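Local structure of single-strand binding protein (Thermus aquaticus, 2FXQ) at residues A[139-147]-A[179-190]. The protein binds single-stranded DNA and probably recruits partner proteins to it during DNA replication, recombination and repair. Sequence-based numbering, arbitrary orientation.
Sequences RDPDLRYTP and WRELAEWASELR
The extended chain 139-147 runs antiparallel along the helix 180-186 and the turn of Ala186 to Leu189, closest where the CA atoms of Asp140 and Arg190 lie 4.5 Å apart and wider toward Tyr145. Pro141 lies against this type I turn: its CD meets Leu189 O at 3.1 Å and its CG approaches Ala186 O. The CD hydrogens of a proline, next to the amide nitrogen, are slightly polarised and can probably make weak C-H...O contacts with such carbonyls, while the compact ring fits against the turn; Val153 and Leu155 of strand 151-160 also touch it. Leu143, with CG anti to its backbone N (chi1 -175°), straddles one side of the helix, CD1 on Ala183 CB at 4.0 Å and CD2 on Ser187 CB. The small alanine and serine let this branched side chain come close to the helix, while Ser187 OG turns back to Glu184 O.

The one hydrogen bond between the segments lies toward the Tyr145 end: Tyr145 OH gives its proton to the anti lone pair of Glu184 OE1 at 2.8 Å, ring and carboxylate planes 46° apart. Replacing Glu184 by an alanine is likely to take the acceptor from the tyrosine hydroxyl and leave the ring freer to swing. Beyond it, Thr146 CG2 meets the edge of the Trp179 indole at CZ3, 3.8 Å away. Asp140 OD2 accepts the N-H of Lys191; its carboxylate misses direct contact with the Arg190 guanidinium, whose NH1 instead holds Ser187 O and Leu189 O. Aliphatic carbons resting on small side chains and carbonyl oxygens, with one hydrogen bond and probably mild charge attraction, thus join the helix of this second OB domain to the segment leading from strand 129-137 into the short strand 144-145.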
loop_
_atom_site.group_PDB
_atom_site.type_symbol
_atom_site.label_atom_id
_atom_site.label_comp_id
_atom_site.label_asym_id
_atom_site.label_seq_id
_atom_site.Cartn_x
_atom_site.Cartn_y
_atom_site.Cartn_z
ATOM N N ARG A 139 -3.219 7.183 24.910
ATOM C CA ARG A 139 -3.685 8.318 25.699
ATOM C C ARG A 139 -4.747 9.009 24.915
ATOM O O ARG A 139 -4.875 8.765 23.725
ATOM C CB ARG A 139 -2.547 9.302 25.995
ATOM C CG ARG A 139 -1.892 9.809 24.756
ATOM C CD ARG A 139 -0.557 10.465 25.040
ATOM N NE ARG A 139 -0.108 10.973 23.755
ATOM C CZ ARG A 139 0.890 10.478 23.047
ATOM N NH1 ARG A 139 1.644 9.479 23.515
ATOM N NH2 ARG A 139 1.168 11.021 21.883
ATOM N N ASP A 140 -5.514 9.856 25.561
ATOM C CA ASP A 140 -6.476 10.685 24.821
ATOM C C ASP A 140 -5.776 11.557 23.764
ATOM O O ASP A 140 -4.672 12.036 23.972
ATOM C CB ASP A 140 -7.258 11.593 25.764
ATOM C CG ASP A 140 -8.248 10.821 26.587
ATOM O OD1 ASP A 140 -8.913 11.425 27.454
ATOM O OD2 ASP A 140 -8.419 9.588 26.418
ATOM N N PRO A 141 -6.408 11.755 22.630
ATOM C CA PRO A 141 -5.821 12.646 21.601
ATOM C C PRO A 141 -5.897 14.060 22.160
ATOM O O PRO A 141 -6.824 14.396 22.867
ATOM C CB PRO A 141 -6.775 12.489 20.430
ATOM C CG PRO A 141 -8.065 12.172 21.078
ATOM C CD PRO A 141 -7.712 11.210 22.233
ATOM N N ASP A 142 -4.921 14.898 21.879
ATOM C CA ASP A 142 -5.118 16.270 22.296
ATOM C C ASP A 142 -5.198 17.209 21.072
ATOM O O ASP A 142 -4.207 17.498 20.474
ATOM C CB ASP A 142 -4.065 16.673 23.331
ATOM C CG ASP A 142 -4.374 17.997 23.970
ATOM O OD1 ASP A 142 -3.478 18.867 23.949
ATOM O OD2 ASP A 142 -5.489 18.260 24.491
ATOM N N LEU A 143 -6.400 17.615 20.675
ATOM C CA LEU A 143 -6.546 18.451 19.482
ATOM C C LEU A 143 -5.892 19.810 19.732
ATOM O O LEU A 143 -6.108 20.400 20.817
ATOM C CB LEU A 143 -8.015 18.669 19.176
ATOM C CG LEU A 143 -8.423 19.433 17.902
ATOM C CD1 LEU A 143 -7.831 18.742 16.648
ATOM C CD2 LEU A 143 -9.966 19.416 17.854
ATOM N N ARG A 144 -5.101 20.296 18.771
ATOM C CA ARG A 144 -4.685 21.707 18.789
ATOM C C ARG A 144 -4.979 22.359 17.450
ATOM O O ARG A 144 -5.375 21.698 16.452
ATOM C CB ARG A 144 -3.190 21.866 19.057
ATOM C CG ARG A 144 -2.508 20.843 19.947
ATOM C CD ARG A 144 -1.079 21.275 20.314
ATOM N NE ARG A 144 -0.554 22.195 19.297
ATOM C CZ ARG A 144 0.070 21.815 18.177
ATOM N NH1 ARG A 144 0.303 20.528 17.924
ATOM N NH2 ARG A 144 0.472 22.733 17.304
ATOM N N TYR A 145 -4.776 23.661 17.422
ATOM C CA TYR A 145 -4.859 24.425 16.188
ATOM C C TYR A 145 -3.538 25.146 15.939
ATOM O O TYR A 145 -3.017 25.723 16.856
ATOM C CB TYR A 145 -6.037 25.382 16.291
ATOM C CG TYR A 145 -7.351 24.640 16.218
ATOM C CD1 TYR A 145 -7.986 24.167 17.386
ATOM C CD2 TYR A 145 -7.919 24.354 14.994
ATOM C CE1 TYR A 145 -9.183 23.456 17.310
ATOM C CE2 TYR A 145 -9.130 23.687 14.908
ATOM C CZ TYR A 145 -9.754 23.240 16.082
ATOM O OH TYR A 145 -10.963 22.562 15.964
ATOM N N THR A 146 -2.984 25.080 14.720
ATOM C CA THR A 146 -1.756 25.854 14.404
ATOM C C THR A 146 -2.086 27.341 14.480
ATOM O O THR A 146 -3.261 27.707 14.493
ATOM C CB THR A 146 -1.238 25.561 12.989
ATOM O OG1 THR A 146 -2.136 26.131 12.031
ATOM C CG2 THR A 146 -1.198 24.032 12.684
ATOM N N PRO A 147 -1.084 28.217 14.487
ATOM C CA PRO A 147 -1.365 29.674 14.482
ATOM C C PRO A 147 -2.372 30.093 13.391
ATOM O O PRO A 147 -3.278 30.904 13.633
ATOM C CB PRO A 147 0.007 30.285 14.253
ATOM C CG PRO A 147 0.925 29.300 14.941
ATOM C CD PRO A 147 0.363 27.929 14.551
ATOM N N TRP A 179 -4.213 15.790 10.426
ATOM C CA TRP A 179 -4.482 17.208 10.148
ATOM C C TRP A 179 -5.916 17.468 9.735
ATOM O O TRP A 179 -6.599 16.569 9.215
ATOM C CB TRP A 179 -3.607 17.702 8.986
ATOM C CG TRP A 179 -2.198 17.681 9.329
ATOM C CD1 TRP A 179 -1.332 16.606 9.227
ATOM C CD2 TRP A 179 -1.427 18.770 9.849
ATOM N NE1 TRP A 179 -0.076 16.977 9.663
ATOM C CE2 TRP A 179 -0.108 18.288 10.064
ATOM C CE3 TRP A 179 -1.707 20.103 10.159
ATOM C CZ2 TRP A 179 0.920 19.100 10.556
ATOM C CZ3 TRP A 179 -0.685 20.910 10.656
ATOM C CH2 TRP A 179 0.612 20.400 10.850
ATOM N N ARG A 180 -6.361 18.721 9.899
ATOM C CA ARG A 180 -7.654 19.179 9.326
ATOM C C ARG A 180 -8.830 18.313 9.750
ATOM O O ARG A 180 -8.960 17.996 10.914
ATOM C CB ARG A 180 -7.545 19.233 7.790
ATOM C CG ARG A 180 -6.477 20.239 7.345
ATOM C CD ARG A 180 -6.375 20.422 5.822
ATOM N NE ARG A 180 -5.488 21.552 5.520
ATOM C CZ ARG A 180 -4.318 21.471 4.914
ATOM N NH1 ARG A 180 -3.839 20.297 4.522
ATOM N NH2 ARG A 180 -3.615 22.576 4.696
ATOM N N GLU A 181 -9.673 17.874 8.799
ATOM C CA GLU A 181 -10.853 17.067 9.158
ATOM C C GLU A 181 -10.524 15.755 9.886
ATOM O O GLU A 181 -11.275 15.315 10.732
ATOM C CB GLU A 181 -11.633 16.730 7.864
ATOM C CG GLU A 181 -12.954 16.003 8.019
ATOM C CD GLU A 181 -13.728 15.961 6.693
ATOM O OE1 GLU A 181 -14.261 14.876 6.333
ATOM O OE2 GLU A 181 -13.798 17.020 6.001
ATOM N N LEU A 182 -9.427 15.092 9.528
ATOM C CA LEU A 182 -9.091 13.856 10.198
ATOM C C LEU A 182 -8.658 14.112 11.630
ATOM O O LEU A 182 -8.925 13.292 12.499
ATOM C CB LEU A 182 -7.905 13.179 9.442
ATOM C CG LEU A 182 -8.199 12.268 8.251
ATOM C CD1 LEU A 182 -6.789 11.678 7.912
ATOM C CD2 LEU A 182 -9.180 11.163 8.710
ATOM N N ALA A 183 -7.994 15.260 11.874
ATOM C CA ALA A 183 -7.646 15.651 13.285
ATOM C C ALA A 183 -8.950 15.894 14.091
ATOM O O ALA A 183 -9.095 15.431 15.240
ATOM C CB ALA A 183 -6.772 16.895 13.320
ATOM N N GLU A 184 -9.903 16.581 13.473
ATOM C CA GLU A 184 -11.169 16.870 14.185
ATOM C C GLU A 184 -11.918 15.601 14.486
ATOM O O GLU A 184 -12.450 15.436 15.570
ATOM C CB GLU A 184 -12.064 17.760 13.352
ATOM C CG GLU A 184 -12.293 19.095 14.028
ATOM C CD GLU A 184 -11.892 20.179 13.100
ATOM O OE1 GLU A 184 -11.651 21.303 13.565
ATOM O OE2 GLU A 184 -11.804 19.851 11.898
ATOM N N TRP A 185 -11.969 14.708 13.519
ATOM C CA TRP A 185 -12.579 13.391 13.755
ATOM C C TRP A 185 -11.819 12.591 14.821
ATOM O O TRP A 185 -12.433 11.997 15.704
ATOM C CB TRP A 185 -12.591 12.609 12.429
ATOM C CG TRP A 185 -13.133 11.246 12.566
ATOM C CD1 TRP A 185 -14.467 10.852 12.449
ATOM C CD2 TRP A 185 -12.380 10.052 12.850
ATOM N NE1 TRP A 185 -14.551 9.490 12.642
ATOM C CE2 TRP A 185 -13.300 8.977 12.887
ATOM C CE3 TRP A 185 -11.019 9.785 13.061
ATOM C CZ2 TRP A 185 -12.900 7.664 13.154
ATOM C CZ3 TRP A 185 -10.630 8.535 13.360
ATOM C CH2 TRP A 185 -11.570 7.447 13.372
ATOM N N ALA A 186 -10.479 12.562 14.740
ATOM C CA ALA A 186 -9.658 11.782 15.692
ATOM C C ALA A 186 -9.814 12.284 17.124
ATOM O O ALA A 186 -9.641 11.534 18.105
ATOM C CB ALA A 186 -8.177 11.801 15.254
ATOM N N SER A 187 -10.183 13.556 17.245
ATOM C CA SER A 187 -10.398 14.124 18.590
ATOM C C SER A 187 -11.532 13.417 19.383
ATOM O O SER A 187 -11.591 13.565 20.603
ATOM C CB SER A 187 -10.647 15.638 18.521
ATOM O OG SER A 187 -11.991 15.923 18.149
ATOM N N GLU A 188 -12.402 12.651 18.698
ATOM C CA GLU A 188 -13.508 11.945 19.392
ATOM C C GLU A 188 -13.031 10.637 20.020
ATOM O O GLU A 188 -13.769 10.016 20.757
ATOM C CB GLU A 188 -14.661 11.566 18.428
ATOM C CG GLU A 188 -15.177 12.641 17.483
ATOM C CD GLU A 188 -15.640 12.069 16.121
ATOM O OE1 GLU A 188 -15.289 10.895 15.772
ATOM O OE2 GLU A 188 -16.361 12.798 15.385
ATOM N N LEU A 189 -11.826 10.191 19.660
ATOM C CA LEU A 189 -11.290 8.928 20.174
ATOM C C LEU A 189 -10.781 9.138 21.617
ATOM O O LEU A 189 -10.629 10.279 22.029
ATOM C CB LEU A 189 -10.125 8.516 19.270
ATOM C CG LEU A 189 -10.357 8.272 17.733
ATOM C CD1 LEU A 189 -9.017 8.382 16.926
ATOM C CD2 LEU A 189 -10.909 6.910 17.584
ATOM N N ARG A 190 -10.487 8.057 22.346
ATOM C CA ARG A 190 -10.041 8.143 23.744
ATOM C C ARG A 190 -9.003 7.061 23.951
ATOM O O ARG A 190 -8.949 6.126 23.177
ATOM C CB ARG A 190 -11.253 7.885 24.658
ATOM C CG ARG A 190 -12.365 8.991 24.614
ATOM C CD ARG A 190 -11.910 10.356 25.197
ATOM N NE ARG A 190 -12.952 11.383 25.223
ATOM C CZ ARG A 190 -13.204 12.241 24.225
ATOM N NH1 ARG A 190 -12.469 12.217 23.118
ATOM N NH2 ARG A 190 -14.190 13.134 24.326
#